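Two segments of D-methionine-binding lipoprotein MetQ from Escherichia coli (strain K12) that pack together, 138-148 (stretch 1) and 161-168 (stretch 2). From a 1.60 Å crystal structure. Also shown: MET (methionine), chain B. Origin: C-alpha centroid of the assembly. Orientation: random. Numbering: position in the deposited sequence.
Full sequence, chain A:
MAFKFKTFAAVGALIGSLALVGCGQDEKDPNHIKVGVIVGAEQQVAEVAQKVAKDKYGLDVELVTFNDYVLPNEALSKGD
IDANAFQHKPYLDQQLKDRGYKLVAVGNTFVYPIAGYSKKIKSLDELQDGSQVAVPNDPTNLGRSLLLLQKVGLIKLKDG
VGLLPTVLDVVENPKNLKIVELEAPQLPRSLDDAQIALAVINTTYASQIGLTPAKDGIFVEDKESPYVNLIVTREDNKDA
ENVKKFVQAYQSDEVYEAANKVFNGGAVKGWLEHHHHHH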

ATOM      1  N   ASP A 138      -8.614   6.159  -4.424  1.00 19.13           N
ATOM      2  CA  ASP A 138      -8.430   7.011  -3.249  1.00 18.17           C
ATOM      3  C   ASP A 138      -7.406   8.092  -3.609  1.00 22.62           C
ATOM      4  O   ASP A 138      -6.507   7.852  -4.418  1.00 19.54           O
ATOM      5  N   PRO A 139      -7.542   9.299  -3.038  1.00 18.39           N
ATOM      6  CA  PRO A 139      -6.767  10.431  -3.587  1.00 18.46           C
ATOM      7  C   PRO A 139      -5.260  10.246  -3.658  1.00 18.69           C
ATOM      8  O   PRO A 139      -4.670  10.653  -4.674  1.00 19.58           O
ATOM      9  N   THR A 140      -4.628   9.673  -2.640  1.00 17.53           N
ATOM     10  CA  THR A 140      -3.172   9.638  -2.657  1.00 17.50           C
ATOM     11  C   THR A 140      -2.654   8.502  -3.547  1.00 16.77           C
ATOM     12  O   THR A 140      -1.613   8.659  -4.191  1.00 17.92           O
ATOM     13  N   ASN A 141      -3.356   7.377  -3.621  1.00 16.10           N
ATOM     14  CA  ASN A 141      -2.838   6.303  -4.475  1.00 17.06           C
ATOM     15  C   ASN A 141      -3.231   6.554  -5.917  1.00 18.64           C
ATOM     16  O   ASN A 141      -2.510   6.154  -6.829  1.00 16.68           O
ATOM     17  N   LEU A 142      -4.341   7.253  -6.122  1.00 16.52           N
ATOM     18  CA  LEU A 142      -4.672   7.761  -7.443  1.00 15.14           C
ATOM     19  C   LEU A 142      -3.567   8.703  -7.932  1.00 17.11           C
ATOM     20  O   LEU A 142      -3.055   8.559  -9.050  1.00 16.61           O
ATOM     21  N   GLY A 143      -3.204   9.671  -7.096  1.00 19.06           N
ATOM     22  CA  GLY A 143      -2.209  10.659  -7.473  1.00 16.88           C
ATOM     23  C   GLY A 143      -0.912   9.965  -7.787  1.00 16.09           C
ATOM     24  O   GLY A 143      -0.265  10.226  -8.791  1.00 14.94           O
ATOM     25  N   ARG A 144      -0.557   9.035  -6.917  1.00 16.96           N
ATOM     26  CA  ARG A 144       0.639   8.235  -7.076  1.00 16.13           C
ATOM     27  C   ARG A 144       0.686   7.487  -8.412  1.00 15.77           C
ATOM     28  O   ARG A 144       1.730   7.418  -9.064  1.00 16.98           O
ATOM     29  N   SER A 145      -0.447   6.895  -8.782  1.00 15.32           N
ATOM     30  CA  SER A 145      -0.573   6.167 -10.041  1.00 16.10           C
ATOM     31  C   SER A 145      -0.438   7.079 -11.230  1.00 16.82           C
ATOM     32  O   SER A 145       0.233   6.740 -12.204  1.00 18.59           O
ATOM     33  N   LEU A 146      -1.065   8.243 -11.164  1.00 17.92           N
ATOM     34  CA  LEU A 146      -0.945   9.194 -12.267  1.00 16.74           C
ATOM     35  C   LEU A 146       0.492   9.692 -12.409  1.00 17.55           C
ATOM     36  O   LEU A 146       0.988   9.864 -13.528  1.00 17.09           O
ATOM     37  N   LEU A 147       1.183   9.909 -11.289  1.00 16.64           N
ATOM     38  CA  LEU A 147       2.586  10.303 -11.359  1.00 15.90           C
ATOM     39  C   LEU A 147       3.424   9.207 -12.022  1.00 17.31           C
ATOM     40  O   LEU A 147       4.352   9.507 -12.762  1.00 19.26           O
ATOM     41  N   LEU A 148       3.071   7.942 -11.779  1.00 17.79           N
ATOM     42  CA  LEU A 148       3.800   6.833 -12.387  1.00 15.84           C
ATOM     43  C   LEU A 148       3.544   6.787 -13.899  1.00 17.96           C
ATOM     44  O   LEU A 148       4.478   6.581 -14.688  1.00 16.62           O
ATOM     45  N   VAL A 161       0.972  19.967  -9.055  1.00 27.27           N
ATOM     46  CA  VAL A 161       0.018  19.001  -8.516  1.00 25.12           C
ATOM     47  C   VAL A 161       0.516  18.316  -7.248  1.00 24.48           C
ATOM     48  O   VAL A 161      -0.287  17.808  -6.470  1.00 27.04           O
ATOM     49  N   GLY A 162       1.829  18.283  -7.055  1.00 25.65           N
ATOM     50  CA  GLY A 162       2.414  17.636  -5.898  1.00 27.15           C
ATOM     51  C   GLY A 162       2.096  16.149  -5.907  1.00 25.41           C
ATOM     52  O   GLY A 162       2.256  15.476  -6.941  1.00 27.15           O
ATOM     53  N   LEU A 163       1.620  15.652  -4.767  1.00 26.22           N
ATOM     54  CA  LEU A 163       1.274  14.239  -4.612  1.00 26.03           C
ATOM     55  C   LEU A 163      -0.168  13.928  -4.968  1.00 26.53           C
ATOM     56  O   LEU A 163      -0.556  12.758  -4.980  1.00 23.42           O
ATOM     57  N   LEU A 164      -0.959  14.962  -5.248  1.00 21.98           N
ATOM     58  CA  LEU A 164      -2.398  14.788  -5.396  1.00 23.52           C
ATOM     59  C   LEU A 164      -2.943  15.213  -6.767  1.00 22.84           C
ATOM     60  O   LEU A 164      -3.999  15.833  -6.861  1.00 22.12           O
ATOM     61  N   PRO A 165      -2.255  14.830  -7.847  1.00 19.89           N
ATOM     62  CA  PRO A 165      -2.944  15.056  -9.119  1.00 22.53           C
ATOM     63  C   PRO A 165      -4.232  14.228  -9.233  1.00 22.55           C
ATOM     64  O   PRO A 165      -4.337  13.154  -8.632  1.00 19.88           O
ATOM     65  N   THR A 166      -5.192  14.738 -10.000  1.00 21.76           N
ATOM     66  CA  THR A 166      -6.383  13.981 -10.381  1.00 20.31           C
ATOM     67  C   THR A 166      -6.423  13.831 -11.889  1.00 18.96           C
ATOM     68  O   THR A 166      -5.568  14.366 -12.589  1.00 20.47           O
ATOM     69  N   VAL A 167      -7.417  13.120 -12.396  1.00 20.37           N
ATOM     70  CA  VAL A 167      -7.530  12.944 -13.837  1.00 21.17           C
ATOM     71  C   VAL A 167      -7.784  14.286 -14.519  1.00 21.51           C
ATOM     72  O   VAL A 167      -7.404  14.484 -15.669  1.00 21.84           O
ATOM     73  N   LEU A 168      -8.399  15.223 -13.810  1.00 21.96           N
ATOM     74  CA  LEU A 168      -8.587  16.575 -14.350  1.00 21.81           C
ATOM     75  C   LEU A 168      -7.274  17.303 -14.643  1.00 24.60           C
ATOM     76  O   LEU A 168      -7.254  18.259 -15.417  1.00 26.59           O
TER

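Residues 139-148 form a helix whose one flank packs against the segment 161-168, which is mostly loop and turn and ends in the start of a 3-10 segment, the closest pair of CA atoms across the stretches being Gly143 CA and Leu164 CA, 4.6 Å apart. No direct hydrogen bond joins the stretches; the contact is made largely of apolar groups, which also meet backbone carbonyls, and is supplemented by two bridging waters.

Asp138 lies out of reach of stretch 2 and serves as the N-cap. With chi1 in the p well, its OD2 accepts from Asn141 N (3.2 Å), a capping bond, and also from Asn141 ND2 (2.9 Å). Pro139 opens the interface from the side, its CB 4.4 Å from Leu164 CD2. The CA-to-CB bond of Leu164 points away from the helix, but its m,t rotamer brings the end of the side chain back, so that CD2 also lies 3.7 Å from CG2 of Thr140, a p rotamer.

The carbonyls of this first turn are linked to stretch 2 by water. Water 1 donates to Pro139 O and Pro165 O, and water 2 to Thr140 O and Leu163 O, all four distances from water oxygen to carbonyl oxygen being 2.7 Å. Each water thus joins two acceptors that could not bond to each other directly.

The CA-to-CB bond of Asn141 (chi1 m) points away from stretch 2, and its ND2 lies 3.5 Å from SD of the bound methionine. Leu142 (t,p) leaves sideways, its end turning nearer, with CG 4.4 Å from Pro165 O. At Gly143 the absence of a side chain permits the close approach: CA makes a CA-H...O contact with Pro165 O (3.5 Å), and an ideal CB would clash with Leu163 O at 2.3 Å and Pro165 CD at 3.0 Å.

The CA-to-CB bond of Arg144 points away from stretch 2, and chi1 to chi3 are all t. Its NH1 donates to OXT of the methionine (2.8 Å), fitting the protein's role in binding this amino acid, and makes a weak bond to Asn141 OD1 (3.4 Å). Ser145 (m) plays no part in the packing; its OG donates to Asn141 O (2.8 Å).

The next two leucines, both m,t, point toward stretch 2 and share the ring of Pro165, whose CA-to-CB bond points toward the helix. Leu146 CB lies 4.2 Å from Pro165 CG, while its CD1 reaches Thr166 C (3.4 Å) and Val167 CG2 (4.5 Å). Leu147 CG is 4.0 Å from Pro165 CG, and its CD1 meets Gly162 O (3.6 Å) in the type II' turn from Val161 to Leu164. Leu148 (t,p) is beyond the reach of stretch 2.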

ATOM      1  CB  ASP A 138      -7.983   6.184  -2.044  1.00 18.31           C
ATOM      2  CG  ASP A 138      -6.665   5.494  -2.285  1.00 24.43           C
ATOM      3  OD1 ASP A 138      -6.671   4.440  -2.981  1.00 21.97           O
ATOM      4  OD2 ASP A 138      -5.629   6.034  -1.814  1.00 21.06           O
ATOM      5  CB  PRO A 139      -7.097  11.581  -2.629  1.00 22.65           C
ATOM      6  CG  PRO A 139      -8.430  11.244  -2.095  1.00 26.56           C
ATOM      7  CD  PRO A 139      -8.465   9.731  -1.980  1.00 21.49           C
ATOM      8  CB  THR A 140      -2.565   9.519  -1.252  1.00 18.98           C
ATOM      9  OG1 THR A 140      -2.956   8.303  -0.619  1.00 19.95           O
ATOM     10  CG2 THR A 140      -3.003  10.688  -0.409  1.00 18.32           C
ATOM     11  CB  ASN A 141      -3.287   4.941  -3.966  1.00 20.56           C
ATOM     12  CG  ASN A 141      -2.525   4.534  -2.714  1.00 19.28           C
ATOM     13  OD1 ASN A 141      -1.323   4.261  -2.758  1.00 17.79           O
ATOM     14  ND2 ASN A 141      -3.213   4.531  -1.589  1.00 18.55           N
ATOM     15  CB  LEU A 142      -6.012   8.489  -7.430  1.00 17.07           C
ATOM     16  CG  LEU A 142      -6.340   9.262  -8.720  1.00 22.98           C
ATOM     17  CD1 LEU A 142      -6.378   8.314  -9.889  1.00 21.06           C
ATOM     18  CD2 LEU A 142      -7.650   9.995  -8.574  1.00 29.00           C
ATOM     19  CB  ARG A 144       0.696   7.255  -5.919  1.00 16.47           C
ATOM     20  CG  ARG A 144       1.834   6.289  -5.945  1.00 16.88           C
ATOM     21  CD  ARG A 144       1.675   5.310  -4.819  1.00 19.05           C
ATOM     22  NE  ARG A 144       2.866   4.503  -4.619  1.00 16.90           N
ATOM     23  CZ  ARG A 144       2.966   3.530  -3.725  1.00 15.74           C
ATOM     24  NH1 ARG A 144       1.920   3.202  -2.962  1.00 15.34           N
ATOM     25  NH2 ARG A 144       4.103   2.866  -3.607  1.00 17.13           N
ATOM     26  CB  SER A 145      -1.907   5.439 -10.088  1.00 16.92           C
ATOM     27  OG  SER A 145      -1.947   4.480  -9.037  1.00 18.42           O
ATOM     28  CB  LEU A 146      -1.905  10.360 -12.066  1.00 17.72           C
ATOM     29  CG  LEU A 146      -3.385  10.002 -12.146  1.00 21.80           C
ATOM     30  CD1 LEU A 146      -4.189  11.225 -11.886  1.00 18.85           C
ATOM     31  CD2 LEU A 146      -3.753   9.426 -13.502  1.00 20.17           C
ATOM     32  CB  LEU A 147       3.118  10.628  -9.962  1.00 17.05           C
ATOM     33  CG  LEU A 147       2.532  11.925  -9.418  1.00 17.24           C
ATOM     34  CD1 LEU A 147       2.832  12.016  -7.924  1.00 21.00           C
ATOM     35  CD2 LEU A 147       3.062  13.138 -10.165  1.00 19.40           C
ATOM     36  CB  LEU A 148       3.428   5.507 -11.712  1.00 17.10           C
ATOM     37  CG  LEU A 148       4.129   4.253 -12.249  1.00 15.96           C
ATOM     38  CD1 LEU A 148       5.637   4.407 -12.272  1.00 16.12           C
ATOM     39  CD2 LEU A 148       3.763   3.042 -11.415  1.00 17.36           C
ATOM     40  CB  VAL A 161      -0.336  17.891  -9.539  1.00 26.40           C
ATOM     41  CG1 VAL A 161      -1.139  18.457 -10.683  1.00 26.38           C
ATOM     42  CG2 VAL A 161       0.920  17.171 -10.036  1.00 25.92           C
ATOM     43  CB  LEU A 163       1.525  13.777  -3.176  1.00 28.91           C
ATOM     44  CG  LEU A 163       2.975  13.821  -2.693  1.00 37.62           C
ATOM     45  CD1 LEU A 163       3.082  13.192  -1.318  1.00 42.41           C
ATOM     46  CD2 LEU A 163       3.899  13.116  -3.671  1.00 41.98           C
ATOM     47  CB  LEU A 164      -3.116  15.549  -4.284  1.00 24.96           C
ATOM     48  CG  LEU A 164      -2.749  15.039  -2.882  1.00 30.99           C
ATOM     49  CD1 LEU A 164      -3.325  15.944  -1.794  1.00 35.21           C
ATOM     50  CD2 LEU A 164      -3.231  13.615  -2.666  1.00 31.62           C
ATOM     51  CB  PRO A 165      -1.916  14.597 -10.158  1.00 19.24           C
ATOM     52  CG  PRO A 165      -1.124  13.549  -9.462  1.00 18.43           C
ATOM     53  CD  PRO A 165      -1.043  14.010  -8.010  1.00 19.95           C
ATOM     54  CB  THR A 166      -7.677  14.659  -9.929  1.00 24.17           C
ATOM     55  OG1 THR A 166      -7.896  15.824 -10.722  1.00 25.74           O
ATOM     56  CG2 THR A 166      -7.616  15.043  -8.461  1.00 25.88           C
ATOM     57  CB  VAL A 167      -8.635  11.932 -14.177  1.00 23.63           C
ATOM     58  CG1 VAL A 167      -8.852  11.828 -15.678  1.00 29.06           C
ATOM     59  CG2 VAL A 167      -8.252  10.575 -13.627  1.00 26.18           C
ATOM     60  CB  LEU A 168      -9.403  17.426 -13.382  1.00 27.08           C
ATOM     61  CG  LEU A 168     -10.812  16.930 -13.080  1.00 27.87           C
ATOM     62  CD1 LEU A 168     -11.485  17.908 -12.126  1.00 30.57           C
ATOM     63  CD2 LEU A 168     -11.624  16.768 -14.340  1.00 33.16           C
TER
HETATM   64  N   MET B 301       0.701  -1.139   0.986  1.00 16.33           N
HETATM   65  CA  MET B 301       0.136  -0.049   0.190  1.00 16.55           C
HETATM   66  C   MET B 301       1.220   0.553  -0.671  1.00 17.10           C
HETATM   67  O   MET B 301       2.290   0.865  -0.137  1.00 17.75           O
HETATM   68  CB  MET B 301      -0.470   1.028   1.093  1.00 18.12           C
HETATM   69  CG  MET B 301      -1.246   2.108   0.353  1.00 15.74           C
HETATM   70  SD  MET B 301      -1.947   3.378   1.428  1.00 15.65           S
HETATM   71  CE  MET B 301      -3.307   2.469   2.161  1.00 16.05           C
HETATM   72  OXT MET B 301       1.020   0.750  -1.887  1.00 18.27           O
HETATM   73  O   HOH W   1      -5.593  12.586  -6.287  1.00 25.72           O
HETATM   74  O   HOH W   2       0.325  10.526  -3.702  1.00 21.07           O